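Local coordinates for carbohydrate-binding protein (Flavonifractor plautii, PDB 6N1B) that probably removes the acetyl group from the N-acetylgalactosamine of the blood group A antigen, and binds the blood group B trisaccharide, at residues S206-Y211 with Q273-V278; V217-A222 with V238-S243; V300-T305 with T317-S322; E313-K318 with V402-P407. All blocks are in the same frame, centred on the assembly; numbering follows the deposited sequence.

Contact 1 (S206-Y211 with Q273-V278); sequences SPTIVY and QDVQYV. With CA (calcium ion), chain D.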
# COMPACT_ATOMS: atom_id res chain seq x y z
N SER A 206 7.84 -1.17 -0.74
CA SER A 206 6.57 -0.52 -1.03
C SER A 206 6.33 -0.22 -2.55
O SER A 206 6.02 0.93 -2.90
CB SER A 206 6.40 0.77 -0.20
OG SER A 206 5.13 1.38 -0.35
N PRO A 207 6.48 -1.27 -3.35
CA PRO A 207 6.15 -1.02 -4.80
C PRO A 207 4.77 -0.49 -5.02
O PRO A 207 3.81 -0.99 -4.37
CB PRO A 207 6.33 -2.45 -5.39
CG PRO A 207 6.05 -3.38 -4.30
CD PRO A 207 6.67 -2.70 -3.09
N THR A 208 4.59 0.48 -5.87
CA THR A 208 3.27 1.03 -6.14
C THR A 208 3.19 1.20 -7.63
O THR A 208 4.10 1.80 -8.25
CB THR A 208 2.98 2.28 -5.29
OG1 THR A 208 1.73 2.84 -5.63
CG2 THR A 208 4.00 3.38 -5.42
N ILE A 209 2.11 0.71 -8.24
CA ILE A 209 1.96 0.63 -9.70
C ILE A 209 0.80 1.47 -10.20
O ILE A 209 -0.27 1.50 -9.58
CB ILE A 209 1.80 -0.86 -10.09
CG1 ILE A 209 2.98 -1.71 -9.73
CG2 ILE A 209 1.53 -0.95 -11.61
CD1 ILE A 209 3.14 -2.17 -8.26
N VAL A 210 1.01 2.15 -11.29
CA VAL A 210 -0.00 2.92 -12.04
C VAL A 210 0.18 2.61 -13.50
O VAL A 210 1.29 2.54 -14.02
CB VAL A 210 0.14 4.44 -11.79
CG1 VAL A 210 -0.75 5.28 -12.74
CG2 VAL A 210 -0.12 4.79 -10.37
N TYR A 211 -0.95 2.44 -14.20
CA TYR A 211 -0.96 2.46 -15.68
C TYR A 211 -1.13 3.84 -16.17
O TYR A 211 -2.10 4.52 -15.91
CB TYR A 211 -2.06 1.54 -16.22
CG TYR A 211 -1.98 1.55 -17.76
CD1 TYR A 211 -1.01 0.79 -18.38
CD2 TYR A 211 -2.86 2.27 -18.55
CE1 TYR A 211 -0.88 0.77 -19.78
CE2 TYR A 211 -2.79 2.25 -19.94
CZ TYR A 211 -1.79 1.55 -20.53
OH TYR A 211 -1.66 1.46 -21.90
N GLN A 273 5.04 4.26 0.16
CA GLN A 273 4.27 5.22 -0.67
C GLN A 273 3.22 4.51 -1.53
O GLN A 273 3.34 3.32 -1.81
CB GLN A 273 5.19 6.02 -1.59
CG GLN A 273 6.06 5.16 -2.53
CD GLN A 273 7.31 4.54 -1.89
OE1 GLN A 273 8.00 5.21 -1.07
NE2 GLN A 273 7.62 3.26 -2.27
N ASP A 274 2.22 5.32 -1.92
CA ASP A 274 1.18 4.90 -2.89
C ASP A 274 1.07 6.08 -3.86
O ASP A 274 1.01 7.23 -3.48
CB ASP A 274 -0.17 4.68 -2.18
CG ASP A 274 -1.25 4.13 -3.10
OD1 ASP A 274 -0.91 3.25 -3.96
OD2 ASP A 274 -2.43 4.50 -2.94
N VAL A 275 0.95 5.70 -5.12
CA VAL A 275 0.79 6.71 -6.24
C VAL A 275 -0.50 6.46 -6.99
O VAL A 275 -0.89 5.32 -7.21
CB VAL A 275 1.99 6.67 -7.20
CG1 VAL A 275 1.85 7.70 -8.33
CG2 VAL A 275 3.30 6.90 -6.44
N GLN A 276 -1.15 7.55 -7.43
CA GLN A 276 -2.28 7.49 -8.35
C GLN A 276 -2.06 8.49 -9.48
O GLN A 276 -1.60 9.59 -9.22
CB GLN A 276 -3.59 7.85 -7.65
CG GLN A 276 -4.07 6.85 -6.62
CD GLN A 276 -4.79 5.73 -7.26
OE1 GLN A 276 -5.97 5.85 -7.65
NE2 GLN A 276 -4.08 4.58 -7.50
N TYR A 277 -2.47 8.10 -10.70
CA TYR A 277 -2.71 9.13 -11.72
C TYR A 277 -4.19 9.64 -11.47
O TYR A 277 -5.09 8.77 -11.40
CB TYR A 277 -2.50 8.67 -13.15
CG TYR A 277 -2.70 9.84 -14.08
CD1 TYR A 277 -1.71 10.86 -14.25
CD2 TYR A 277 -3.91 9.98 -14.78
CE1 TYR A 277 -1.96 12.00 -15.05
CE2 TYR A 277 -4.13 11.07 -15.61
CZ TYR A 277 -3.22 12.07 -15.72
OH TYR A 277 -3.43 13.17 -16.49
N VAL A 278 -4.35 10.95 -11.42
CA VAL A 278 -5.66 11.55 -11.13
C VAL A 278 -6.07 12.34 -12.36
O VAL A 278 -5.66 13.48 -12.56
CB VAL A 278 -5.61 12.40 -9.88
CG1 VAL A 278 -7.02 12.97 -9.62
CG2 VAL A 278 -5.13 11.63 -8.66
CA CA D . -2.08 1.50 -5.15
O HOH W 1 -0.98 2.65 -6.94
O HOH W 2 -3.68 3.18 -4.79
O HOH W 3 -4.64 0.75 -5.90
O HOH W 4 -2.02 0.16 -7.19

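Contact 2 (V217-A222 with V238-S243); sequences VFILWA and VEMRYS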
# COMPACT_ATOMS: atom_id res chain seq x y z
N VAL A 217 2.00 2.82 -20.65
CA VAL A 217 3.10 2.08 -19.99
C VAL A 217 2.69 1.88 -18.49
O VAL A 217 2.04 2.82 -17.94
CB VAL A 217 4.44 2.87 -20.14
CG1 VAL A 217 4.45 4.22 -19.42
CG2 VAL A 217 5.64 2.02 -19.78
N PHE A 218 3.04 0.75 -17.93
CA PHE A 218 2.95 0.60 -16.49
C PHE A 218 4.18 1.23 -15.82
O PHE A 218 5.32 1.08 -16.35
CB PHE A 218 2.85 -0.90 -16.09
CG PHE A 218 1.58 -1.56 -16.55
CD1 PHE A 218 1.39 -2.01 -17.84
CD2 PHE A 218 0.52 -1.69 -15.65
CE1 PHE A 218 0.24 -2.65 -18.23
CE2 PHE A 218 -0.66 -2.34 -16.06
CZ PHE A 218 -0.77 -2.79 -17.35
N ILE A 219 3.98 1.85 -14.67
CA ILE A 219 5.02 2.45 -13.88
C ILE A 219 4.99 1.88 -12.50
O ILE A 219 3.90 1.76 -11.90
CB ILE A 219 4.92 4.00 -13.86
CG1 ILE A 219 4.70 4.57 -15.25
CG2 ILE A 219 6.12 4.57 -13.18
CD1 ILE A 219 4.45 6.06 -15.30
N LEU A 220 6.15 1.55 -11.95
CA LEU A 220 6.26 1.03 -10.59
C LEU A 220 7.28 1.90 -9.84
O LEU A 220 8.41 2.07 -10.33
CB LEU A 220 6.70 -0.43 -10.62
CG LEU A 220 6.84 -1.17 -9.26
CD1 LEU A 220 6.67 -2.70 -9.50
CD2 LEU A 220 8.13 -0.92 -8.54
N TRP A 221 6.89 2.53 -8.73
CA TRP A 221 7.79 3.25 -7.87
C TRP A 221 8.07 2.44 -6.60
O TRP A 221 7.18 1.74 -6.09
CB TRP A 221 7.19 4.57 -7.41
CG TRP A 221 6.91 5.57 -8.51
CD1 TRP A 221 7.68 6.63 -8.91
CD2 TRP A 221 5.70 5.66 -9.34
NE1 TRP A 221 7.08 7.32 -9.91
CE2 TRP A 221 5.86 6.77 -10.20
CE3 TRP A 221 4.58 4.90 -9.48
CZ2 TRP A 221 4.90 7.14 -11.12
CZ3 TRP A 221 3.63 5.25 -10.41
CH2 TRP A 221 3.77 6.34 -11.22
N ALA A 222 9.30 2.45 -6.15
CA ALA A 222 9.68 1.71 -4.97
C ALA A 222 10.76 2.48 -4.21
O ALA A 222 11.44 3.33 -4.80
CB ALA A 222 10.17 0.29 -5.31
N VAL A 238 13.69 7.03 -3.82
CA VAL A 238 12.72 6.32 -4.66
C VAL A 238 13.21 6.20 -6.10
O VAL A 238 13.81 7.13 -6.70
CB VAL A 238 11.35 7.02 -4.56
CG1 VAL A 238 10.37 6.59 -5.62
CG2 VAL A 238 10.71 6.83 -3.19
N GLU A 239 12.97 5.02 -6.65
CA GLU A 239 13.26 4.71 -8.05
C GLU A 239 11.99 4.33 -8.73
O GLU A 239 11.10 3.65 -8.14
CB GLU A 239 14.24 3.56 -8.19
CG GLU A 239 15.66 3.91 -7.68
CD GLU A 239 16.63 2.73 -7.71
OE1 GLU A 239 16.34 1.66 -7.12
OE2 GLU A 239 17.67 2.93 -8.37
N MET A 240 11.86 4.65 -10.03
CA MET A 240 10.78 4.18 -10.88
C MET A 240 11.31 3.24 -11.93
O MET A 240 12.47 3.29 -12.33
CB MET A 240 10.04 5.41 -11.50
CG MET A 240 10.86 6.05 -12.61
SD MET A 240 10.27 7.69 -13.12
CE MET A 240 8.65 7.27 -13.61
N ARG A 241 10.42 2.34 -12.38
CA ARG A 241 10.65 1.43 -13.47
C ARG A 241 9.43 1.43 -14.40
O ARG A 241 8.30 1.69 -13.95
CB ARG A 241 10.87 -0.00 -12.98
CG ARG A 241 12.08 -0.17 -12.11
CD ARG A 241 12.03 -1.54 -11.46
NE ARG A 241 13.31 -1.99 -10.81
CZ ARG A 241 13.71 -1.65 -9.66
NH1 ARG A 241 12.98 -0.87 -8.87
NH2 ARG A 241 14.84 -2.08 -9.14
N TYR A 242 9.66 1.12 -15.67
CA TYR A 242 8.66 1.05 -16.67
C TYR A 242 8.47 -0.38 -17.17
O TYR A 242 9.40 -1.19 -17.23
CB TYR A 242 9.05 1.94 -17.84
CG TYR A 242 9.09 3.44 -17.53
CD1 TYR A 242 7.98 4.24 -17.51
CD2 TYR A 242 10.31 4.07 -17.27
CE1 TYR A 242 8.00 5.58 -17.33
CE2 TYR A 242 10.38 5.46 -17.05
CZ TYR A 242 9.20 6.21 -17.07
OH TYR A 242 9.22 7.59 -16.92
N SER A 243 7.25 -0.67 -17.64
CA SER A 243 6.93 -1.99 -18.17
C SER A 243 5.80 -1.87 -19.22
O SER A 243 4.80 -1.19 -18.94
CB SER A 243 6.46 -2.96 -17.10
OG SER A 243 6.01 -4.18 -17.67
O HOH W 5 10.88 1.04 -9.22

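Contact 3 (V300-T305 with T317-S322); sequences VLHLTT and TKPLLS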
# COMPACT_ATOMS: atom_id res chain seq x y z
N VAL A 300 5.09 10.40 9.46
CA VAL A 300 3.93 11.13 9.07
C VAL A 300 3.66 10.87 7.56
O VAL A 300 4.49 10.22 6.88
CB VAL A 300 4.09 12.63 9.26
CG1 VAL A 300 4.23 12.97 10.73
CG2 VAL A 300 5.29 13.20 8.51
N LEU A 301 2.50 11.32 7.07
CA LEU A 301 2.30 11.32 5.62
C LEU A 301 2.51 12.78 5.15
O LEU A 301 2.11 13.74 5.76
CB LEU A 301 0.86 10.95 5.24
CG LEU A 301 0.40 9.59 5.69
CD1 LEU A 301 -1.02 9.30 5.27
CD2 LEU A 301 1.35 8.46 5.32
N HIS A 302 3.11 12.84 3.93
CA HIS A 302 3.17 14.05 3.12
C HIS A 302 2.54 13.79 1.70
O HIS A 302 2.58 12.64 1.30
CB HIS A 302 4.57 14.69 3.04
CG HIS A 302 4.95 15.48 4.26
ND1 HIS A 302 4.88 16.89 4.24
CD2 HIS A 302 5.40 15.14 5.47
CE1 HIS A 302 5.24 17.33 5.44
NE2 HIS A 302 5.54 16.30 6.20
N LEU A 303 2.12 14.86 1.08
CA LEU A 303 1.60 14.80 -0.27
C LEU A 303 2.65 15.35 -1.25
O LEU A 303 3.20 16.42 -0.98
CB LEU A 303 0.29 15.59 -0.37
CG LEU A 303 -0.56 15.39 -1.62
CD1 LEU A 303 -1.14 14.01 -1.55
CD2 LEU A 303 -1.57 16.48 -1.72
N THR A 304 2.79 14.69 -2.40
CA THR A 304 3.73 15.16 -3.41
C THR A 304 3.07 14.89 -4.77
O THR A 304 2.35 13.89 -4.92
CB THR A 304 5.10 14.53 -3.22
OG1 THR A 304 5.99 15.14 -4.18
CG2 THR A 304 5.15 13.04 -3.27
N THR A 305 3.31 15.74 -5.75
CA THR A 305 2.67 15.61 -7.03
C THR A 305 3.66 15.74 -8.18
O THR A 305 4.78 16.29 -7.97
CB THR A 305 1.54 16.63 -7.21
OG1 THR A 305 2.05 17.95 -7.33
CG2 THR A 305 0.49 16.59 -6.13
N THR A 317 4.75 22.53 3.39
CA THR A 317 5.63 22.08 4.37
C THR A 317 5.00 21.14 5.39
O THR A 317 5.65 20.46 6.19
CB THR A 317 6.34 23.21 5.15
OG1 THR A 317 5.32 24.00 5.76
CG2 THR A 317 7.16 24.03 4.24
N LYS A 318 3.63 21.23 5.47
CA LYS A 318 2.89 20.63 6.51
C LYS A 318 2.57 19.15 6.22
O LYS A 318 2.32 18.79 5.07
CB LYS A 318 1.57 21.43 6.75
CG LYS A 318 1.90 22.83 7.29
CD LYS A 318 0.73 23.77 7.28
CE LYS A 318 -0.40 23.29 8.12
NZ LYS A 318 -1.50 24.41 8.06
N PRO A 319 2.43 18.32 7.25
CA PRO A 319 2.02 16.92 7.05
C PRO A 319 0.59 16.82 6.61
O PRO A 319 -0.28 17.60 7.00
CB PRO A 319 2.22 16.25 8.41
CG PRO A 319 2.18 17.41 9.35
CD PRO A 319 2.65 18.61 8.65
N LEU A 320 0.35 15.84 5.75
CA LEU A 320 -0.98 15.44 5.40
C LEU A 320 -1.65 14.68 6.55
O LEU A 320 -2.92 14.82 6.69
CB LEU A 320 -0.92 14.52 4.13
CG LEU A 320 -2.16 13.92 3.59
CD1 LEU A 320 -3.10 15.03 3.09
CD2 LEU A 320 -1.88 12.91 2.49
N LEU A 321 -0.97 13.90 7.32
CA LEU A 321 -1.59 13.12 8.39
C LEU A 321 -0.47 12.87 9.39
O LEU A 321 0.65 12.48 9.01
CB LEU A 321 -2.20 11.83 7.89
CG LEU A 321 -3.28 11.17 8.76
CD1 LEU A 321 -4.49 12.08 8.79
CD2 LEU A 321 -3.60 9.81 8.28
N SER A 322 -0.82 12.96 10.71
CA SER A 322 0.13 12.76 11.75
C SER A 322 -0.40 11.75 12.79
O SER A 322 -1.63 11.60 12.87
CB SER A 322 0.39 14.11 12.44
OG SER A 322 0.93 15.09 11.57
O HOH W 6 2.69 17.65 2.39

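Contact 4 (E313-K318 with V402-P407); sequences EQVGTK and VLLDDP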
# COMPACT_ATOMS: atom_id res chain seq x y z
N GLU A 313 7.09 17.48 -6.76
CA GLU A 313 7.20 18.60 -5.79
C GLU A 313 6.23 18.33 -4.66
O GLU A 313 5.04 18.19 -4.86
CB GLU A 313 6.93 19.94 -6.46
CG GLU A 313 7.18 21.16 -5.52
CD GLU A 313 6.96 22.46 -6.27
OE1 GLU A 313 7.89 23.03 -6.59
OE2 GLU A 313 5.89 22.98 -6.44
N GLN A 314 6.74 18.39 -3.45
CA GLN A 314 5.93 18.27 -2.26
C GLN A 314 4.98 19.41 -2.19
O GLN A 314 5.29 20.54 -2.50
CB GLN A 314 6.83 18.24 -1.06
CG GLN A 314 6.06 18.07 0.30
CD GLN A 314 7.09 17.97 1.43
OE1 GLN A 314 7.91 17.06 1.44
NE2 GLN A 314 6.99 18.88 2.39
N VAL A 315 3.74 19.12 -1.71
CA VAL A 315 2.70 20.17 -1.52
C VAL A 315 2.82 20.73 -0.08
O VAL A 315 2.49 20.03 0.89
CB VAL A 315 1.32 19.60 -1.71
CG1 VAL A 315 0.29 20.73 -1.48
CG2 VAL A 315 1.16 18.99 -3.09
N GLY A 316 3.32 21.93 0.05
CA GLY A 316 3.46 22.60 1.32
C GLY A 316 4.60 22.05 2.18
O GLY A 316 5.27 21.09 1.75
N THR A 317 4.75 22.53 3.39
CA THR A 317 5.63 22.08 4.37
C THR A 317 5.00 21.14 5.39
O THR A 317 5.65 20.46 6.19
CB THR A 317 6.34 23.21 5.15
OG1 THR A 317 5.32 24.00 5.76
CG2 THR A 317 7.16 24.03 4.24
N LYS A 318 3.63 21.23 5.47
CA LYS A 318 2.89 20.63 6.51
C LYS A 318 2.57 19.15 6.22
O LYS A 318 2.32 18.79 5.07
CB LYS A 318 1.57 21.43 6.75
CG LYS A 318 1.90 22.83 7.29
CD LYS A 318 0.73 23.77 7.28
CE LYS A 318 -0.40 23.29 8.12
NZ LYS A 318 -1.50 24.41 8.06
N VAL A 402 -5.09 23.63 3.76
CA VAL A 402 -4.35 23.37 4.99
C VAL A 402 -2.88 23.12 4.67
O VAL A 402 -1.98 23.69 5.33
CB VAL A 402 -4.91 22.20 5.79
CG1 VAL A 402 -4.07 21.80 6.95
CG2 VAL A 402 -6.34 22.51 6.24
N LEU A 403 -2.56 22.27 3.68
CA LEU A 403 -1.19 21.99 3.39
C LEU A 403 -0.36 23.20 3.02
O LEU A 403 0.84 23.30 3.37
CB LEU A 403 -1.12 20.96 2.28
CG LEU A 403 -1.66 19.56 2.55
CD1 LEU A 403 -1.57 18.69 1.29
CD2 LEU A 403 -0.90 18.91 3.69
N LEU A 404 -0.98 24.12 2.26
CA LEU A 404 -0.30 25.26 1.75
C LEU A 404 -0.46 26.48 2.65
O LEU A 404 0.11 27.56 2.35
CB LEU A 404 -0.89 25.63 0.38
CG LEU A 404 -0.62 24.64 -0.72
CD1 LEU A 404 -1.48 24.90 -1.94
CD2 LEU A 404 0.86 24.62 -1.08
N ASP A 405 -1.17 26.36 3.74
CA ASP A 405 -1.51 27.53 4.58
C ASP A 405 -2.06 28.66 3.77
O ASP A 405 -1.64 29.82 3.90
CB ASP A 405 -0.33 28.06 5.37
CG ASP A 405 -0.59 28.17 6.72
OD1 ASP A 405 -1.50 28.93 7.04
OD2 ASP A 405 0.06 27.36 7.37
N ASP A 406 -3.01 28.34 2.88
CA ASP A 406 -3.58 29.33 1.91
C ASP A 406 -5.10 29.11 1.96
O ASP A 406 -5.65 28.25 1.28
CB ASP A 406 -3.10 29.01 0.50
CG ASP A 406 -3.62 29.97 -0.53
OD1 ASP A 406 -4.42 30.86 -0.16
OD2 ASP A 406 -3.21 29.86 -1.72
N PRO A 407 -5.81 29.99 2.75
CA PRO A 407 -7.24 29.86 2.90
C PRO A 407 -8.00 30.10 1.60
O PRO A 407 -9.20 29.87 1.57
CB PRO A 407 -7.59 30.88 3.93
CG PRO A 407 -6.51 31.88 3.92
CD PRO A 407 -5.27 30.99 3.69
O HOH W 7 2.93 24.90 3.70

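Contact 1 (S206-Y211 with Q273-V278)
Thr208 reaches across from 207-211 to 273-278, two strands that run nearly parallel, 6.2 Å apart at the axes, and too far apart for backbone pairing. Its CB rests 3.6 Å from Gln273 O. From there the two branches divide the work. OG1, set anti to the backbone N (chi1 176°), accepts a bond from Val275 N at 3.0 Å and is also hydrogen-bonded to a calcium-bound water and to Asp122; CG2 packs on Val275 CG2 at 3.7 Å. The same water donates to Ile209 O and Val275 O, so a metal ligand also stitches the strands together. Asp274 OD1 binds the calcium ion at 2.4 Å, alongside Asp56 and Asp122, while Phe339 N holds OD2 and so limits rotation of the carboxylate. Where the chain turns a corner at Ser206, Gln273 N donates to its OG almost straight (174°), and Gln273 NE2 reaches Ser206 O from above its carbonyl plane. Val210 CG1 against Tyr277 CB continues the seam in apolar form. The arrangement fits adjoining inner strands of two beta-propeller blades: 207-212 pairs outward with 217-224, 269-278 with 283-291, and strands 116-126 and 333-342 flank the pair.

Contact 2 (V217-A222 with V238-S243)
Trp221 presents its ring edge to Val238 CG1 and meets Met240 CB obliquely, with CD1 3.7 Å from that carbon, while Ile219 CG2 lies over one face of the indole, toward its rim. The Phe218 ring takes Ser243 O at its edge, and Tyr242 is approached obliquely by Ile219 CG1. These groups ride on an antiparallel ladder of two central strands in a four-stranded sheet, consistent with one blade of a beta-propeller. Ile219, Trp221, Met240 and Tyr242 share one face; Phe218, Leu220, Arg241 and Ser243 share the other. Hydrogen-bonded pairs Phe218-Ser243, Leu220-Arg241 and Ala222-Glu239 each contribute two backbone bonds, and in the non-hydrogen-bonded pairs between them CA-H groups lean on carbonyls, as Met240 CA does on Leu220 O at 3.2 Å. The methionine stands beside Trp221, pointing the same way, and a bend at its last torsion (chi3 -59°) carries CE to Ile219 CG2 at 3.7 Å; its sulfur makes an oblique Met-aromatic contact with the indole. Beyond the ladder, Trp221 NE1 bonds to Gly309 O, and the loop joining the strands carries Val228, Gly229 and Tyr230 of the glycan pocket. On the other face a water lies in plane at the edge of the Arg241 guanidinium, accepting from NH1 at 2.9 Å and donating to Leu220 O and Glu239 O.

Contact 3 (V300-T305 with T317-S322)
Leu301 is gripped from both ends of its backbone by the chain at 320-321. Its N donates to Leu321 O at 2.9 Å, straight and in the carbonyl plane. Its O receives Leu320 N at 2.7 Å, along a bent path tilted from the carbonyl plane, and only weakly Leu321 N at 3.5 Å. One residue of strand 300-306 therefore faces two of the neighbouring loop.

Aromatic contact centres on His302. Pro319 CA lies over one face of the imidazole, 3.8 Å from its centroid, a CH-pi contact displaced toward the rim. At the ring edge, CE1 comes 3.2 Å from Thr317 O, so the loop meets the ring at a face and at an edge.

A water joins the two segments where direct pairing lapses. It accepts a hydrogen bond from Leu303 N, donates to Lys318 O at 2.9 Å, and is hydrogen-bonded to His302 ND1, thereby giving the Leu303 N-H a partner.

Apolar packing adds to this: Leu301 and Leu321 lie side by side, Leu301 CD1 3.8 Å from Leu321 CB, and both touch Ile334 of strand 333-342. Leu320, its CG anti to the backbone N (chi1 177°), is sent toward Leu303 and on to Met399 of helix 396-404.

The two-against-one pairing, with Leu320 in a near-helical backbone conformation, is a classic beta bulge, here formed by a loop following an outermost strand of the sheet, 313-314.

Contact 4 (E313-K318 with V402-P407)
Lys318 reaches over the C-terminal end of helix 396-404, where Asp405, with positive phi, closes a Schellman motif. The aliphatic part of the lysine passes across the last turn; CD already lies near Val402 O, and a bend at chi3 (60°) turns CE and NZ toward it, NZ bonding to that oxygen at 2.9 Å. Asp405 N reaches the same carbonyl from the opposite face of its plane, so two donors grip one oxygen. A weak salt bridge from NZ to Asp405 OD2, 3.4 Å long, adds to the hold, and the positive charge would probably be favoured by the partial negative charge of a helix end. Leu403, the other heavily buried residue, parts its methyls: CD2 lies 3.5 Å from Lys318 O, whereas CD1 meets Val315 CG1 at 3.9 Å, the two side chains crossing at about a right angle. Val315 CG1 also receives Leu404 CD2, so one methyl touches two leucines. Val315 packs on Leu303 and Thr305 too, which places the helix end beside strands 300-306 and 313-314, at the edge of their sheet. Leu403 O meets Gly316 CA in a CA-H contact and accepts from a water at 2.7 Å, which in turn accepts from Thr317 N.

In the fold
In what looks like a beta-propeller, contact 1 lies nearest the centre of the chain and contact 4 farthest from it (about 9 and 23 Å, centre to centre). Contact 2 lies within one sheet, and contact 1 joins that sheet's edge strand 207-212 to strand 269-278 of the next; their centres are 9 Å apart, and Val210 O meets Ile219 N at 2.9 Å, a probable hydrogen bond. Contact 1 holds a calcium site, and its Ser206 side chain lies about 6 Å from a second calcium ion and about 9 Å from the bound galactose. Contacts 3 and 4 share Thr317 and Lys318, in the loop that follows edge strand 313-314 of the next sheet.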